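Hydrogenase 2 maturation peptidase (Thaumarchaeota archaeon SCGC AB-539-E09, PDB 5TTX) probably cleaves the C-terminal extension from the precursor of a hydrogenase large subunit during the enzyme's maturation, as related maturation peptidases do. Local coordinates at residues S34-P39 with L153-L158; G77-S82 with H148-L153. One frame throughout, in Å; residues are numbered along the deposited sequence.

Contact 1: S34-P39 with L153-L158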
ATOM      1  N   SER A  34      29.934  -9.695 -40.440  1.00 44.25           N
ATOM      2  CA  SER A  34      30.678 -10.903 -40.087  1.00 43.34           C
ATOM      3  C   SER A  34      31.920 -11.107 -40.934  1.00 41.01           C
ATOM      4  O   SER A  34      32.823 -11.830 -40.509  1.00 52.34           O
ATOM      5  CB  SER A  34      29.798 -12.146 -40.216  1.00 41.51           C
ATOM      6  OG  SER A  34      28.787 -12.147 -39.211  1.00 57.01           O
ATOM      7  N   SER A  35      31.998 -10.527 -42.123  1.00 47.86           N
ATOM      8  CA  SER A  35      33.208 -10.719 -42.905  1.00 49.85           C
ATOM      9  C   SER A  35      34.215  -9.591 -42.710  1.00 49.34           C
ATOM     10  O   SER A  35      35.315  -9.667 -43.251  1.00 52.96           O
ATOM     11  CB  SER A  35      32.878 -10.896 -44.396  1.00 58.21           C
ATOM     12  OG  SER A  35      32.657  -9.660 -45.049  1.00 71.52           O
HETATM   13  N   MSE A  36      33.872  -8.552 -41.961  1.00 56.38           N
HETATM   14  CA  MSE A  36      34.862  -7.544 -41.636  1.00 64.31           C
HETATM   15  C   MSE A  36      35.481  -7.949 -40.326  1.00 69.44           C
HETATM   16  O   MSE A  36      35.100  -8.955 -39.738  1.00 78.46           O
HETATM   17  CB  MSE A  36      34.241  -6.163 -41.552  1.00 66.84           C
HETATM   18  CG  MSE A  36      33.413  -5.836 -42.761  1.00 78.39           C
HETATM   19 SE   MSE A  36      32.385  -4.211 -42.512  1.00 78.23          SE
HETATM   20  CE  MSE A  36      33.704  -2.923 -43.193  1.00 83.50           C
ATOM     21  N   SER A  37      36.431  -7.182 -39.847  1.00 48.41           N
ATOM     22  CA  SER A  37      37.177  -7.590 -38.663  1.00 68.49           C
ATOM     23  C   SER A  37      36.727  -6.673 -37.539  1.00 59.09           C
ATOM     24  O   SER A  37      37.314  -5.619 -37.303  1.00 68.24           O
ATOM     25  CB  SER A  37      38.690  -7.528 -38.903  1.00 53.13           C
ATOM     26  OG  SER A  37      39.030  -8.183 -40.117  1.00 59.95           O
ATOM     27  N   LEU A  38      35.729  -7.046 -36.917  1.00 57.82           N
ATOM     28  CA  LEU A  38      35.068  -6.318 -35.852  1.00 52.32           C
ATOM     29  C   LEU A  38      35.609  -6.739 -34.490  1.00 54.09           C
ATOM     30  O   LEU A  38      35.987  -7.901 -34.293  1.00 56.25           O
ATOM     31  CB  LEU A  38      33.571  -6.566 -35.897  1.00 52.62           C
ATOM     32  CG  LEU A  38      32.846  -5.921 -37.076  1.00 59.72           C
ATOM     33  CD1 LEU A  38      31.350  -6.162 -36.965  1.00 55.17           C
ATOM     34  CD2 LEU A  38      33.144  -4.434 -37.149  1.00 58.31           C
ATOM     35  N   PRO A  39      35.656  -5.803 -33.545  1.00 47.36           N
ATOM     36  CA  PRO A  39      36.074  -6.153 -32.181  1.00 46.53           C
ATOM     37  C   PRO A  39      35.238  -7.299 -31.624  1.00 46.79           C
ATOM     38  O   PRO A  39      34.051  -7.447 -31.948  1.00 45.28           O
ATOM     39  CB  PRO A  39      35.842  -4.860 -31.393  1.00 51.40           C
ATOM     40  CG  PRO A  39      35.680  -3.777 -32.424  1.00 55.17           C
ATOM     41  CD  PRO A  39      35.173  -4.418 -33.661  1.00 46.85           C
ATOM     42  N   LEU A 153      26.277   2.954 -41.428  1.00 34.17           N
ATOM     43  CA  LEU A 153      25.509   3.473 -40.300  1.00 36.09           C
ATOM     44  C   LEU A 153      25.831   2.701 -39.035  1.00 34.09           C
ATOM     45  O   LEU A 153      25.982   3.286 -37.957  1.00 37.45           O
ATOM     46  CB  LEU A 153      24.012   3.397 -40.572  1.00 35.91           C
ATOM     47  CG  LEU A 153      23.405   4.474 -41.448  1.00 39.29           C
ATOM     48  CD1 LEU A 153      21.874   4.272 -41.537  1.00 28.80           C
ATOM     49  CD2 LEU A 153      23.754   5.835 -40.901  1.00 30.29           C
ATOM     50  N   VAL A 154      25.942   1.382 -39.156  1.00 27.15           N
ATOM     51  CA  VAL A 154      26.342   0.541 -38.034  1.00 31.61           C
ATOM     52  C   VAL A 154      27.719   0.940 -37.521  1.00 40.31           C
ATOM     53  O   VAL A 154      27.936   1.094 -36.310  1.00 42.62           O
ATOM     54  CB  VAL A 154      26.310  -0.934 -38.452  1.00 31.04           C
ATOM     55  CG1 VAL A 154      26.983  -1.795 -37.393  1.00 32.67           C
ATOM     56  CG2 VAL A 154      24.887  -1.354 -38.681  1.00 27.50           C
ATOM     57  N   LEU A 155      28.683   1.093 -38.428  1.00 43.87           N
ATOM     58  CA  LEU A 155      30.032   1.407 -37.964  1.00 45.13           C
ATOM     59  C   LEU A 155      30.080   2.789 -37.326  1.00 40.94           C
ATOM     60  O   LEU A 155      30.784   2.980 -36.332  1.00 41.62           O
ATOM     61  CB  LEU A 155      31.040   1.294 -39.113  1.00 39.87           C
ATOM     62  CG  LEU A 155      31.330  -0.109 -39.677  1.00 41.83           C
ATOM     63  CD1 LEU A 155      32.349  -0.066 -40.841  1.00 42.70           C
ATOM     64  CD2 LEU A 155      31.838  -1.056 -38.597  1.00 40.04           C
ATOM     65  N   GLU A 156      29.310   3.751 -37.846  1.00 40.63           N
ATOM     66  CA  GLU A 156      29.341   5.083 -37.251  1.00 39.99           C
ATOM     67  C   GLU A 156      28.706   5.075 -35.877  1.00 46.69           C
ATOM     68  O   GLU A 156      29.228   5.694 -34.944  1.00 47.40           O
ATOM     69  CB  GLU A 156      28.625   6.094 -38.118  1.00 36.74           C
ATOM     70  CG  GLU A 156      29.284   6.359 -39.439  1.00 56.15           C
ATOM     71  CD  GLU A 156      28.344   7.077 -40.383  1.00 63.75           C
ATOM     72  OE1 GLU A 156      28.782   7.422 -41.502  1.00 69.81           O
ATOM     73  OE2 GLU A 156      27.171   7.296 -39.990  1.00 62.09           O
ATOM     74  N   ALA A 157      27.574   4.381 -35.745  1.00 40.29           N
ATOM     75  CA  ALA A 157      26.899   4.265 -34.463  1.00 35.83           C
ATOM     76  C   ALA A 157      27.826   3.723 -33.392  1.00 42.84           C
ATOM     77  O   ALA A 157      27.709   4.100 -32.225  1.00 57.21           O
ATOM     78  CB  ALA A 157      25.685   3.347 -34.597  1.00 25.19           C
ATOM     79  N   LEU A 158      28.751   2.848 -33.770  1.00 42.83           N
ATOM     80  CA  LEU A 158      29.657   2.193 -32.841  1.00 41.75           C
ATOM     81  C   LEU A 158      31.010   2.879 -32.733  1.00 38.67           C
ATOM     82  O   LEU A 158      31.853   2.433 -31.947  1.00 44.63           O
ATOM     83  CB  LEU A 158      29.854   0.728 -33.254  1.00 46.21           C
ATOM     84  CG  LEU A 158      28.584  -0.122 -33.212  1.00 46.64           C
ATOM     85  CD1 LEU A 158      28.823  -1.549 -33.723  1.00 35.22           C
ATOM     86  CD2 LEU A 158      28.061  -0.138 -31.782  1.00 48.77           C
TER
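Met-36, present as selenomethionine, makes the first approach of the 34-39 loop to helix 141-158: its terminal methyl CE comes within 3.9 Å of Leu-155 CD1, the two side chains reaching toward each other tip to tip. The selenomethionine chain is extended through chi2 but bends at chi3 (90°), which swings CE off the line of the chain. Methionine's long, unbranched and flexible chain suits this place, since it can span the gap from loop to helix; here selenium stands for its sulfur.

Leu-38 follows, and its CD2 lies 3.9 Å from Leu-155 CD2. Here the side chains cross obliquely. Leu-155 thus serves two neighbours with its two branches, CD1 for Met-36 and CD2 for Leu-38; the forked end of a leucine suits this double role. Only methyl groups meet, so the contact rests on van der Waals packing and the partial shielding of apolar surface from water. Leu-33 of helix 25-34 and Leu-160 beyond helix 141-158 also touch Leu-38, adding further leucines to this small surface cluster. Such a connection, in which the loop between helix 25-34 and strand 42-48 rests on the C-terminal helix, belongs to the three-layer alpha/beta/alpha fold of the hydrogenase maturation peptidases.

Contact 2: G77-S82 with H148-L153; sequences GRLSKS and HAAVDL
Leu-79 meets three residues of helix 141-158, Ala-149, Ala-150 and Leu-153, and its CD1 methyl makes the nearest approach to each. Two of these are alanines, with CD1 3.7 Å from Ala-149 CB and 4.0 Å from Ala-150 CB. Small side chains suit here, letting the leucine methyl reach the helix backbone, 3.4 Å from CD1 to Ala-150 N. The third is between branched ends, Leu-79 CD1 to Leu-153 CD1 at 4.0 Å, one turn further along the helix. With CG of Leu-79 anti to the carbonyl carbon (chi1 -72°) and CD1 anti to CA (chi2 -179°), that methyl is carried out from strand to helix.

Looser cover comes from Lys-81, two residues on and on the same side of the strand: its CE, 4.7 Å from Leu-153 CD2, is beyond direct contact, but its aliphatic part probably helps shield the leucine.

The strand and helix segments run almost side by side, at 23° with axes 10.1 Å apart, as in helix-on-sheet layers. Backbone bonds of the strand run to its neighbour 122-128, Ser-80 pairing with Gly-127 and Ser-82 with Leu-125, while Phe-25 of helix 25-34 touches Leu-79 and Ala-150. Apart from the approach to the Ala-150 nitrogen, hydrocarbon meets hydrocarbon; dispersion and exclusion of water hold the interface, and side-chain fit, rather than bonds between the segments, sets how closely they pack here.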
ATOM      1  N   GLY A  77      15.535   0.862 -51.155  1.00 27.14           N
ATOM      2  CA  GLY A  77      16.892   1.154 -50.727  1.00 26.05           C
ATOM      3  C   GLY A  77      17.026   2.376 -49.833  1.00 28.95           C
ATOM      4  O   GLY A  77      18.122   2.651 -49.355  1.00 24.94           O
ATOM      5  N   ARG A  78      15.963   3.149 -49.634  1.00 29.64           N
ATOM      6  CA  ARG A  78      16.000   4.197 -48.624  1.00 36.52           C
ATOM      7  C   ARG A  78      16.158   3.579 -47.231  1.00 34.18           C
ATOM      8  O   ARG A  78      15.540   2.562 -46.902  1.00 32.83           O
ATOM      9  CB  ARG A  78      14.716   5.039 -48.716  1.00 37.51           C
ATOM     10  CG  ARG A  78      14.531   6.079 -47.655  1.00 33.39           C
ATOM     11  CD  ARG A  78      15.512   7.230 -47.781  1.00 32.24           C
ATOM     12  NE  ARG A  78      15.480   7.867 -49.096  1.00 27.09           N
ATOM     13  CZ  ARG A  78      14.532   8.683 -49.552  1.00 32.77           C
ATOM     14  NH1 ARG A  78      14.648   9.189 -50.775  1.00 44.49           N
ATOM     15  NH2 ARG A  78      13.477   9.001 -48.809  1.00 32.62           N
ATOM     16  N   LEU A  79      17.018   4.174 -46.421  1.00 30.72           N
ATOM     17  CA  LEU A  79      17.269   3.709 -45.063  1.00 34.59           C
ATOM     18  C   LEU A  79      16.621   4.654 -44.062  1.00 31.40           C
ATOM     19  O   LEU A  79      16.465   5.849 -44.322  1.00 33.04           O
ATOM     20  CB  LEU A  79      18.775   3.597 -44.756  1.00 23.21           C
ATOM     21  CG  LEU A  79      19.521   2.440 -45.426  1.00 34.60           C
ATOM     22  CD1 LEU A  79      21.028   2.423 -45.009  1.00 28.97           C
ATOM     23  CD2 LEU A  79      18.841   1.103 -45.137  1.00 28.11           C
ATOM     24  N   SER A  80      16.268   4.105 -42.906  1.00 34.13           N
ATOM     25  CA  SER A  80      15.536   4.829 -41.870  1.00 31.02           C
ATOM     26  C   SER A  80      16.103   4.426 -40.520  1.00 31.87           C
ATOM     27  O   SER A  80      16.029   3.252 -40.140  1.00 36.90           O
ATOM     28  CB  SER A  80      14.044   4.497 -41.930  1.00 31.76           C
ATOM     29  OG  SER A  80      13.291   5.545 -41.387  1.00 48.21           O
ATOM     30  N   LYS A  81      16.654   5.380 -39.786  1.00 31.02           N
ATOM     31  CA  LYS A  81      17.217   5.101 -38.475  1.00 26.59           C
ATOM     32  C   LYS A  81      16.286   5.672 -37.418  1.00 33.96           C
ATOM     33  O   LYS A  81      15.861   6.824 -37.516  1.00 40.49           O
ATOM     34  CB  LYS A  81      18.624   5.697 -38.332  1.00 29.61           C
ATOM     35  CG  LYS A  81      19.294   5.402 -36.985  1.00 41.82           C
ATOM     36  CD  LYS A  81      20.731   5.920 -36.955  1.00 43.93           C
ATOM     37  CE  LYS A  81      20.815   7.326 -37.523  1.00 55.18           C
ATOM     38  NZ  LYS A  81      20.909   8.345 -36.438  1.00 71.94           N
ATOM     39  N   SER A  82      15.975   4.878 -36.410  1.00 32.63           N
ATOM     40  CA  SER A  82      15.154   5.360 -35.318  1.00 29.93           C
ATOM     41  C   SER A  82      15.696   4.806 -34.012  1.00 35.66           C
ATOM     42  O   SER A  82      16.517   3.883 -33.979  1.00 37.36           O
ATOM     43  CB  SER A  82      13.672   4.959 -35.502  1.00 25.33           C
ATOM     44  OG  SER A  82      13.561   3.572 -35.726  1.00 33.49           O
ATOM     45  N   HIS A 148      25.347  -1.926 -47.958  1.00 27.90           N
ATOM     46  CA  HIS A 148      26.635  -1.282 -47.725  1.00 33.44           C
ATOM     47  C   HIS A 148      26.456   0.033 -46.986  1.00 37.50           C
ATOM     48  O   HIS A 148      27.268   0.378 -46.124  1.00 37.58           O
ATOM     49  CB  HIS A 148      27.379  -1.083 -49.053  1.00 29.52           C
ATOM     50  CG  HIS A 148      27.627  -2.371 -49.760  1.00 42.46           C
ATOM     51  ND1 HIS A 148      28.634  -3.236 -49.389  1.00 44.42           N
ATOM     52  CD2 HIS A 148      26.948  -2.987 -50.752  1.00 38.31           C
ATOM     53  CE1 HIS A 148      28.577  -4.320 -50.139  1.00 41.47           C
ATOM     54  NE2 HIS A 148      27.571  -4.189 -50.981  1.00 43.96           N
ATOM     55  N   ALA A 149      25.388   0.768 -47.302  1.00 34.57           N
ATOM     56  CA  ALA A 149      25.083   1.994 -46.573  1.00 29.24           C
ATOM     57  C   ALA A 149      24.741   1.694 -45.116  1.00 29.35           C
ATOM     58  O   ALA A 149      25.175   2.410 -44.202  1.00 40.82           O
ATOM     59  CB  ALA A 149      23.929   2.729 -47.254  1.00 28.65           C
ATOM     60  N   ALA A 150      23.968   0.634 -44.883  1.00 25.18           N
ATOM     61  CA  ALA A 150      23.630   0.274 -43.519  1.00 34.12           C
ATOM     62  C   ALA A 150      24.882  -0.094 -42.749  1.00 34.39           C
ATOM     63  O   ALA A 150      25.014   0.251 -41.570  1.00 37.02           O
ATOM     64  CB  ALA A 150      22.614  -0.874 -43.508  1.00 28.29           C
ATOM     65  N   VAL A 151      25.833  -0.758 -43.416  1.00 29.85           N
ATOM     66  CA  VAL A 151      27.091  -1.107 -42.761  1.00 28.43           C
ATOM     67  C   VAL A 151      27.767   0.152 -42.225  1.00 26.25           C
ATOM     68  O   VAL A 151      28.200   0.202 -41.072  1.00 40.51           O
ATOM     69  CB  VAL A 151      27.997  -1.884 -43.737  1.00 38.90           C
ATOM     70  CG1 VAL A 151      29.479  -1.875 -43.286  1.00 28.72           C
ATOM     71  CG2 VAL A 151      27.506  -3.307 -43.871  1.00 25.33           C
ATOM     72  N   ASP A 152      27.824   1.202 -43.048  1.00 31.81           N
ATOM     73  CA  ASP A 152      28.384   2.466 -42.589  1.00 37.40           C
ATOM     74  C   ASP A 152      27.621   3.021 -41.397  1.00 44.73           C
ATOM     75  O   ASP A 152      28.237   3.530 -40.448  1.00 48.12           O
ATOM     76  CB  ASP A 152      28.404   3.485 -43.724  1.00 32.12           C
ATOM     77  CG  ASP A 152      29.383   3.115 -44.820  1.00 49.78           C
ATOM     78  OD1 ASP A 152      30.296   2.281 -44.568  1.00 52.48           O
ATOM     79  OD2 ASP A 152      29.235   3.665 -45.935  1.00 52.59           O
ATOM     80  N   LEU A 153      26.277   2.954 -41.428  1.00 34.17           N
ATOM     81  CA  LEU A 153      25.509   3.473 -40.300  1.00 36.09           C
ATOM     82  C   LEU A 153      25.831   2.701 -39.035  1.00 34.09           C
ATOM     83  O   LEU A 153      25.982   3.286 -37.957  1.00 37.45           O
ATOM     84  CB  LEU A 153      24.012   3.397 -40.572  1.00 35.91           C
ATOM     85  CG  LEU A 153      23.405   4.474 -41.448  1.00 39.29           C
ATOM     86  CD1 LEU A 153      21.874   4.272 -41.537  1.00 28.80           C
ATOM     87  CD2 LEU A 153      23.754   5.835 -40.901  1.00 30.29           C
TER

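From the N terminus, the chain passes helix 25-34 and enters the 34-39 loop, the first half of contact 1, then strand 42-48 at one border of the sheet within this chain. Residues 77-82 follow, leading into strand 79-83 at the other border, where contact 2 begins. Both wait for helix 141-158: contact 2 closes first, through 148-153, and contact 1 one to two turns later, through 153-158, so the loop of contact 2 nests inside that of contact 1. The two helix segments overlap at Leu-153, which does its packing in contact 2, and Met-36 SE packs 3.8 Å from Val-151 CG1. One helix thereby joins an edge strand to the connection that precedes the opposite edge.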